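Local coordinates for MTH396 protein (PDB 1NXH) that is of unknown function but forms a disulfide-linked homodimer and belongs to the EhaM family of archaeal proteins, at residues R63-H72 with E93-L104. Sequence-based numbering, arbitrary orientation.
Sequences RPRCIREKLH and EALKDEITELVL
The R68 guanidinium has the backbone of K96 over one face, while E93 CA and K96 CE lie at its edge. L104 CD1 covers one face of the R63 guanidinium. K96 CD meets the H72 ring edge-on. R68 fits as a knob among E93, K96, D97 and T100. Its NH2 forms a salt bridge to E93 OE2, with the guanidinium and carboxylate planes 40° apart. NH1 forms another to D97 OD1; those planes are perpendicular, and the hydrogen bond is weak, bent to 125°. The bend at chi3 (53°) turns the guanidinium toward these two acids. K96 NZ also bridges weakly to E93 OE2, at 3.4 Å. A lysine in place of R68 would probably be unable to hold both acids with its single amino group, and D97 is the one more likely to lose its mate, since E93 still has K96. Further along, I67 CD1 meets V103 CG2 tip to tip at 3.5 Å. L71 CD2 packs on I99 CG2 at 3.8 Å. T100 OG1 donates to K96 O at 2.9 Å, within its own helix. Helices 63-74 and 89-104 thus join through an apolar strip and a charged network, where two acids probably offset the close positive charges of R68 and K96.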
ATOM      1  N   ARG A  63      -3.800  12.471  -6.369  1.00 55.75           N
ATOM      2  CA  ARG A  63      -3.949  11.204  -7.064  1.00 55.75           C
ATOM      3  C   ARG A  63      -2.569  10.598  -7.334  1.00 55.75           C
ATOM      4  O   ARG A  63      -2.350   9.421  -7.069  1.00 55.75           O
ATOM      5  CB  ARG A  63      -4.729  11.430  -8.376  1.00 62.89           C
ATOM      6  CG  ARG A  63      -4.721  10.277  -9.383  1.00 62.89           C
ATOM      7  CD  ARG A  63      -5.924   9.329  -9.261  1.00 62.89           C
ATOM      8  NE  ARG A  63      -5.877   8.300 -10.304  1.00 62.89           N
ATOM      9  CZ  ARG A  63      -6.160   8.521 -11.590  1.00 62.89           C
ATOM     10  NH1 ARG A  63      -6.531   9.739 -12.001  1.00 62.89           N
ATOM     11  NH2 ARG A  63      -6.030   7.534 -12.481  1.00 62.89           N
ATOM     12  N   PRO A  64      -1.609  11.407  -7.833  1.00 42.48           N
ATOM     13  CA  PRO A  64      -0.260  10.901  -8.126  1.00 42.48           C
ATOM     14  C   PRO A  64       0.479  10.391  -6.892  1.00 42.48           C
ATOM     15  O   PRO A  64       0.943   9.246  -6.835  1.00 42.48           O
ATOM     16  CB  PRO A  64       0.427  12.111  -8.758  1.00 31.38           C
ATOM     17  CG  PRO A  64      -0.240  13.267  -8.087  1.00 31.38           C
ATOM     18  CD  PRO A  64      -1.687  12.852  -8.121  1.00 31.38           C
ATOM     19  N   ARG A  65       0.584  11.271  -5.907  1.00 36.47           N
ATOM     20  CA  ARG A  65       1.231  10.972  -4.633  1.00 36.47           C
ATOM     21  C   ARG A  65       0.668   9.683  -4.027  1.00 36.47           C
ATOM     22  O   ARG A  65       1.412   8.819  -3.578  1.00 36.47           O
ATOM     23  CB  ARG A  65       1.001  12.158  -3.693  1.00 26.24           C
ATOM     24  CG  ARG A  65       1.401  11.944  -2.263  1.00 26.24           C
ATOM     25  CD  ARG A  65       1.355  13.277  -1.526  1.00 26.24           C
ATOM     26  NE  ARG A  65       0.010  13.751  -1.208  1.00 26.24           N
ATOM     27  CZ  ARG A  65      -0.812  13.125  -0.364  1.00 26.24           C
ATOM     28  NH1 ARG A  65      -0.431  11.996   0.239  1.00 26.24           N
ATOM     29  NH2 ARG A  65      -2.007  13.633  -0.098  1.00 26.24           N
ATOM     30  N   CYS A  66      -0.652   9.556  -4.035  1.00 34.71           N
ATOM     31  CA  CYS A  66      -1.281   8.389  -3.464  1.00 34.71           C
ATOM     32  C   CYS A  66      -1.003   7.107  -4.227  1.00 34.71           C
ATOM     33  O   CYS A  66      -1.025   6.003  -3.654  1.00 34.71           O
ATOM     34  CB  CYS A  66      -2.779   8.624  -3.343  1.00 32.53           C
ATOM     35  SG  CYS A  66      -3.233   9.682  -1.924  1.00 32.53           S
ATOM     36  N   ILE A  67      -0.729   7.249  -5.517  1.00 44.79           N
ATOM     37  CA  ILE A  67      -0.446   6.082  -6.337  1.00 44.79           C
ATOM     38  C   ILE A  67       0.969   5.595  -6.091  1.00 44.79           C
ATOM     39  O   ILE A  67       1.216   4.392  -6.019  1.00 44.79           O
ATOM     40  CB  ILE A  67      -0.613   6.384  -7.836  1.00 40.38           C
ATOM     41  CG1 ILE A  67      -2.063   6.809  -8.124  1.00 40.38           C
ATOM     42  CG2 ILE A  67      -0.212   5.146  -8.643  1.00 40.38           C
ATOM     43  CD1 ILE A  67      -2.309   7.294  -9.529  1.00 40.38           C
ATOM     44  N   ARG A  68       1.898   6.536  -5.968  1.00 33.91           N
ATOM     45  CA  ARG A  68       3.281   6.177  -5.714  1.00 33.91           C
ATOM     46  C   ARG A  68       3.290   5.369  -4.446  1.00 33.91           C
ATOM     47  O   ARG A  68       3.883   4.295  -4.395  1.00 33.91           O
ATOM     48  CB  ARG A  68       4.151   7.411  -5.529  1.00 42.20           C
ATOM     49  CG  ARG A  68       4.023   8.380  -6.661  1.00 42.20           C
ATOM     50  CD  ARG A  68       5.187   9.302  -6.698  1.00 42.20           C
ATOM     51  NE  ARG A  68       6.444   8.564  -6.718  1.00 42.20           N
ATOM     52  CZ  ARG A  68       7.479   8.930  -7.469  1.00 42.20           C
ATOM     53  NH1 ARG A  68       7.374  10.009  -8.245  1.00 42.20           N
ATOM     54  NH2 ARG A  68       8.614   8.237  -7.450  1.00 42.20           N
ATOM     55  N   GLU A  69       2.615   5.883  -3.422  1.00 29.56           N
ATOM     56  CA  GLU A  69       2.543   5.183  -2.150  1.00 29.56           C
ATOM     57  C   GLU A  69       2.111   3.736  -2.359  1.00 29.56           C
ATOM     58  O   GLU A  69       2.796   2.800  -1.911  1.00 29.56           O
ATOM     59  CB  GLU A  69       1.553   5.859  -1.213  1.00 47.03           C
ATOM     60  CG  GLU A  69       2.059   7.122  -0.553  1.00 47.03           C
ATOM     61  CD  GLU A  69       1.169   7.549   0.599  1.00 47.03           C
ATOM     62  OE1 GLU A  69       1.315   8.703   1.065  1.00 47.03           O
ATOM     63  OE2 GLU A  69       0.329   6.727   1.041  1.00 47.03           O
ATOM     64  N   LYS A  70       0.975   3.561  -3.041  1.00 25.20           N
ATOM     65  CA  LYS A  70       0.432   2.232  -3.322  1.00 25.20           C
ATOM     66  C   LYS A  70       1.515   1.394  -4.012  1.00 25.20           C
ATOM     67  O   LYS A  70       1.803   0.268  -3.603  1.00 25.20           O
ATOM     68  CB  LYS A  70      -0.827   2.357  -4.206  1.00 37.88           C
ATOM     69  CG  LYS A  70      -1.878   1.244  -3.984  1.00 37.88           C
ATOM     70  CD  LYS A  70      -3.241   1.560  -4.647  1.00 37.88           C
ATOM     71  CE  LYS A  70      -4.201   0.323  -4.754  1.00 37.88           C
ATOM     72  NZ  LYS A  70      -4.807  -0.172  -3.467  1.00 37.88           N
ATOM     73  N   LEU A  71       2.136   1.962  -5.039  1.00 28.29           N
ATOM     74  CA  LEU A  71       3.186   1.258  -5.773  1.00 28.29           C
ATOM     75  C   LEU A  71       4.319   0.826  -4.861  1.00 28.29           C
ATOM     76  O   LEU A  71       4.693  -0.344  -4.819  1.00 28.29           O
ATOM     77  CB  LEU A  71       3.743   2.144  -6.891  1.00 25.39           C
ATOM     78  CG  LEU A  71       2.693   2.462  -7.953  1.00 25.39           C
ATOM     79  CD1 LEU A  71       3.219   3.473  -8.948  1.00 25.39           C
ATOM     80  CD2 LEU A  71       2.284   1.157  -8.635  1.00 25.39           C
ATOM     81  N   HIS A  72       4.864   1.786  -4.134  1.00 29.23           N
ATOM     82  CA  HIS A  72       5.962   1.512  -3.233  1.00 29.23           C
ATOM     83  C   HIS A  72       5.637   0.287  -2.402  1.00 29.23           C
ATOM     84  O   HIS A  72       6.459  -0.627  -2.263  1.00 29.23           O
ATOM     85  CB  HIS A  72       6.195   2.703  -2.308  1.00 23.28           C
ATOM     86  CG  HIS A  72       7.519   2.664  -1.621  1.00 23.28           C
ATOM     87  ND1 HIS A  72       8.702   2.938  -2.275  1.00 23.28           N
ATOM     88  CD2 HIS A  72       7.857   2.316  -0.357  1.00 23.28           C
ATOM     89  CE1 HIS A  72       9.715   2.763  -1.441  1.00 23.28           C
ATOM     90  NE2 HIS A  72       9.231   2.382  -0.272  1.00 23.28           N
ATOM     91  N   GLU A  93      12.694   5.312  -7.513  1.00 28.40           N
ATOM     92  CA  GLU A  93      11.927   6.497  -7.856  1.00 28.40           C
ATOM     93  C   GLU A  93      11.550   6.476  -9.327  1.00 28.40           C
ATOM     94  O   GLU A  93      10.382   6.672  -9.689  1.00 28.40           O
ATOM     95  CB  GLU A  93      12.725   7.753  -7.531  1.00 84.55           C
ATOM     96  CG  GLU A  93      11.861   8.898  -7.021  1.00 84.55           C
ATOM     97  CD  GLU A  93      11.285   8.624  -5.636  1.00 84.55           C
ATOM     98  OE1 GLU A  93      12.072   8.301  -4.719  1.00 84.55           O
ATOM     99  OE2 GLU A  93      10.052   8.739  -5.459  1.00 84.55           O
ATOM    100  N   ALA A  94      12.543   6.221 -10.171  1.00 42.09           N
ATOM    101  CA  ALA A  94      12.328   6.150 -11.612  1.00 42.09           C
ATOM    102  C   ALA A  94      11.172   5.220 -11.912  1.00 42.09           C
ATOM    103  O   ALA A  94      10.221   5.609 -12.586  1.00 42.09           O
ATOM    104  CB  ALA A  94      13.572   5.639 -12.294  1.00 41.76           C
ATOM    105  N   LEU A  95      11.268   3.996 -11.397  1.00 26.96           N
ATOM    106  CA  LEU A  95      10.246   2.976 -11.594  1.00 26.96           C
ATOM    107  C   LEU A  95       8.859   3.435 -11.168  1.00 26.96           C
ATOM    108  O   LEU A  95       7.858   3.210 -11.873  1.00 26.96           O
ATOM    109  CB  LEU A  95      10.601   1.714 -10.814  1.00 17.71           C
ATOM    110  CG  LEU A  95       9.587   0.573 -10.993  1.00 17.71           C
ATOM    111  CD1 LEU A  95       9.506   0.167 -12.477  1.00 17.71           C
ATOM    112  CD2 LEU A  95       9.995  -0.616 -10.126  1.00 17.71           C
ATOM    113  N   LYS A  96       8.795   4.073 -10.004  1.00 38.74           N
ATOM    114  CA  LYS A  96       7.517   4.553  -9.509  1.00 38.74           C
ATOM    115  C   LYS A  96       6.990   5.633 -10.445  1.00 38.74           C
ATOM    116  O   LYS A  96       5.781   5.735 -10.671  1.00 38.74           O
ATOM    117  CB  LYS A  96       7.679   5.076  -8.079  1.00 38.56           C
ATOM    118  CG  LYS A  96       7.860   3.950  -7.054  1.00 38.56           C
ATOM    119  CD  LYS A  96       8.750   4.353  -5.878  1.00 38.56           C
ATOM    120  CE  LYS A  96       8.073   5.381  -4.966  1.00 38.56           C
ATOM    121  NZ  LYS A  96       9.001   5.877  -3.898  1.00 38.56           N
ATOM    122  N   ASP A  97       7.904   6.417 -11.014  1.00 25.52           N
ATOM    123  CA  ASP A  97       7.512   7.480 -11.925  1.00 25.52           C
ATOM    124  C   ASP A  97       6.771   6.936 -13.132  1.00 25.52           C
ATOM    125  O   ASP A  97       5.596   7.256 -13.364  1.00 25.52           O
ATOM    126  CB  ASP A  97       8.732   8.259 -12.404  1.00 54.29           C
ATOM    127  CG  ASP A  97       9.334   9.110 -11.316  1.00 54.29           C
ATOM    128  OD1 ASP A  97       8.569   9.573 -10.447  1.00 54.29           O
ATOM    129  OD2 ASP A  97      10.563   9.332 -11.335  1.00 54.29           O
ATOM    130  N   GLU A  98       7.473   6.113 -13.903  1.00 30.21           N
ATOM    131  CA  GLU A  98       6.913   5.517 -15.104  1.00 30.21           C
ATOM    132  C   GLU A  98       5.627   4.745 -14.895  1.00 30.21           C
ATOM    133  O   GLU A  98       4.727   4.849 -15.728  1.00 30.21           O
ATOM    134  CB  GLU A  98       7.937   4.615 -15.772  1.00 80.09           C
ATOM    135  CG  GLU A  98       8.865   3.940 -14.821  1.00 80.09           C
ATOM    136  CD  GLU A  98       9.964   3.247 -15.562  1.00 80.09           C
ATOM    137  OE1 GLU A  98      10.443   3.831 -16.558  1.00 80.09           O
ATOM    138  OE2 GLU A  98      10.353   2.129 -15.161  1.00 80.09           O
ATOM    139  N   ILE A  99       5.525   3.967 -13.816  1.00 27.60           N
ATOM    140  CA  ILE A  99       4.286   3.219 -13.583  1.00 27.60           C
ATOM    141  C   ILE A  99       3.179   4.216 -13.292  1.00 27.60           C
ATOM    142  O   ILE A  99       2.073   4.103 -13.813  1.00 27.60           O
ATOM    143  CB  ILE A  99       4.355   2.256 -12.369  1.00 22.50           C
ATOM    144  CG1 ILE A  99       5.597   1.359 -12.451  1.00 22.50           C
ATOM    145  CG2 ILE A  99       3.075   1.385 -12.325  1.00 22.50           C
ATOM    146  CD1 ILE A  99       5.570   0.367 -13.588  1.00 22.50           C
ATOM    147  N   THR A 100       3.483   5.183 -12.442  1.00 24.62           N
ATOM    148  CA  THR A 100       2.517   6.206 -12.101  1.00 24.62           C
ATOM    149  C   THR A 100       2.116   6.954 -13.364  1.00 24.62           C
ATOM    150  O   THR A 100       0.940   7.248 -13.602  1.00 24.62           O
ATOM    151  CB  THR A 100       3.123   7.160 -11.085  1.00 17.29           C
ATOM    152  OG1 THR A 100       3.167   6.500  -9.818  1.00 17.29           O
ATOM    153  CG2 THR A 100       2.314   8.444 -10.980  1.00 17.29           C
ATOM    154  N   GLU A 101       3.106   7.248 -14.188  1.00 40.96           N
ATOM    155  CA  GLU A 101       2.838   7.943 -15.426  1.00 40.96           C
ATOM    156  C   GLU A 101       1.716   7.203 -16.142  1.00 40.96           C
ATOM    157  O   GLU A 101       0.748   7.801 -16.619  1.00 40.96           O
ATOM    158  CB  GLU A 101       4.096   7.958 -16.291  1.00 66.88           C
ATOM    159  CG  GLU A 101       4.028   8.942 -17.438  1.00 66.88           C
ATOM    160  CD  GLU A 101       5.392   9.244 -18.032  1.00 66.88           C
ATOM    161  OE1 GLU A 101       6.279   9.747 -17.303  1.00 66.88           O
ATOM    162  OE2 GLU A 101       5.578   8.976 -19.236  1.00 66.88           O
ATOM    163  N   LEU A 102       1.855   5.884 -16.195  1.00 42.46           N
ATOM    164  CA  LEU A 102       0.884   5.031 -16.847  1.00 42.46           C
ATOM    165  C   LEU A 102      -0.501   5.131 -16.255  1.00 42.46           C
ATOM    166  O   LEU A 102      -1.453   5.541 -16.925  1.00 42.46           O
ATOM    167  CB  LEU A 102       1.337   3.585 -16.766  1.00 43.99           C
ATOM    168  CG  LEU A 102       2.280   3.140 -17.865  1.00 43.99           C
ATOM    169  CD1 LEU A 102       2.839   1.765 -17.549  1.00 43.99           C
ATOM    170  CD2 LEU A 102       1.514   3.116 -19.167  1.00 43.99           C
ATOM    171  N   VAL A 103      -0.617   4.733 -14.995  1.00 40.86           N
ATOM    172  CA  VAL A 103      -1.905   4.741 -14.325  1.00 40.86           C
ATOM    173  C   VAL A 103      -2.574   6.103 -14.422  1.00 40.86           C
ATOM    174  O   VAL A 103      -3.794   6.197 -14.546  1.00 40.86           O
ATOM    175  CB  VAL A 103      -1.745   4.262 -12.852  1.00 34.47           C
ATOM    176  CG1 VAL A 103      -0.372   4.616 -12.348  1.00 34.47           C
ATOM    177  CG2 VAL A 103      -2.828   4.857 -11.963  1.00 34.47           C
ATOM    178  N   LEU A 104      -1.773   7.156 -14.403  1.00 38.77           N
ATOM    179  CA  LEU A 104      -2.309   8.504 -14.506  1.00 38.77           C
ATOM    180  C   LEU A 104      -2.855   8.762 -15.897  1.00 38.77           C
ATOM    181  O   LEU A 104      -3.655   9.666 -16.104  1.00 38.77           O
ATOM    182  CB  LEU A 104      -1.210   9.521 -14.210  1.00 23.16           C
ATOM    183  CG  LEU A 104      -1.143  10.248 -12.862  1.00 23.16           C
ATOM    184  CD1 LEU A 104      -2.005   9.584 -11.804  1.00 23.16           C
ATOM    185  CD2 LEU A 104       0.306  10.291 -12.437  1.00 23.16           C
TER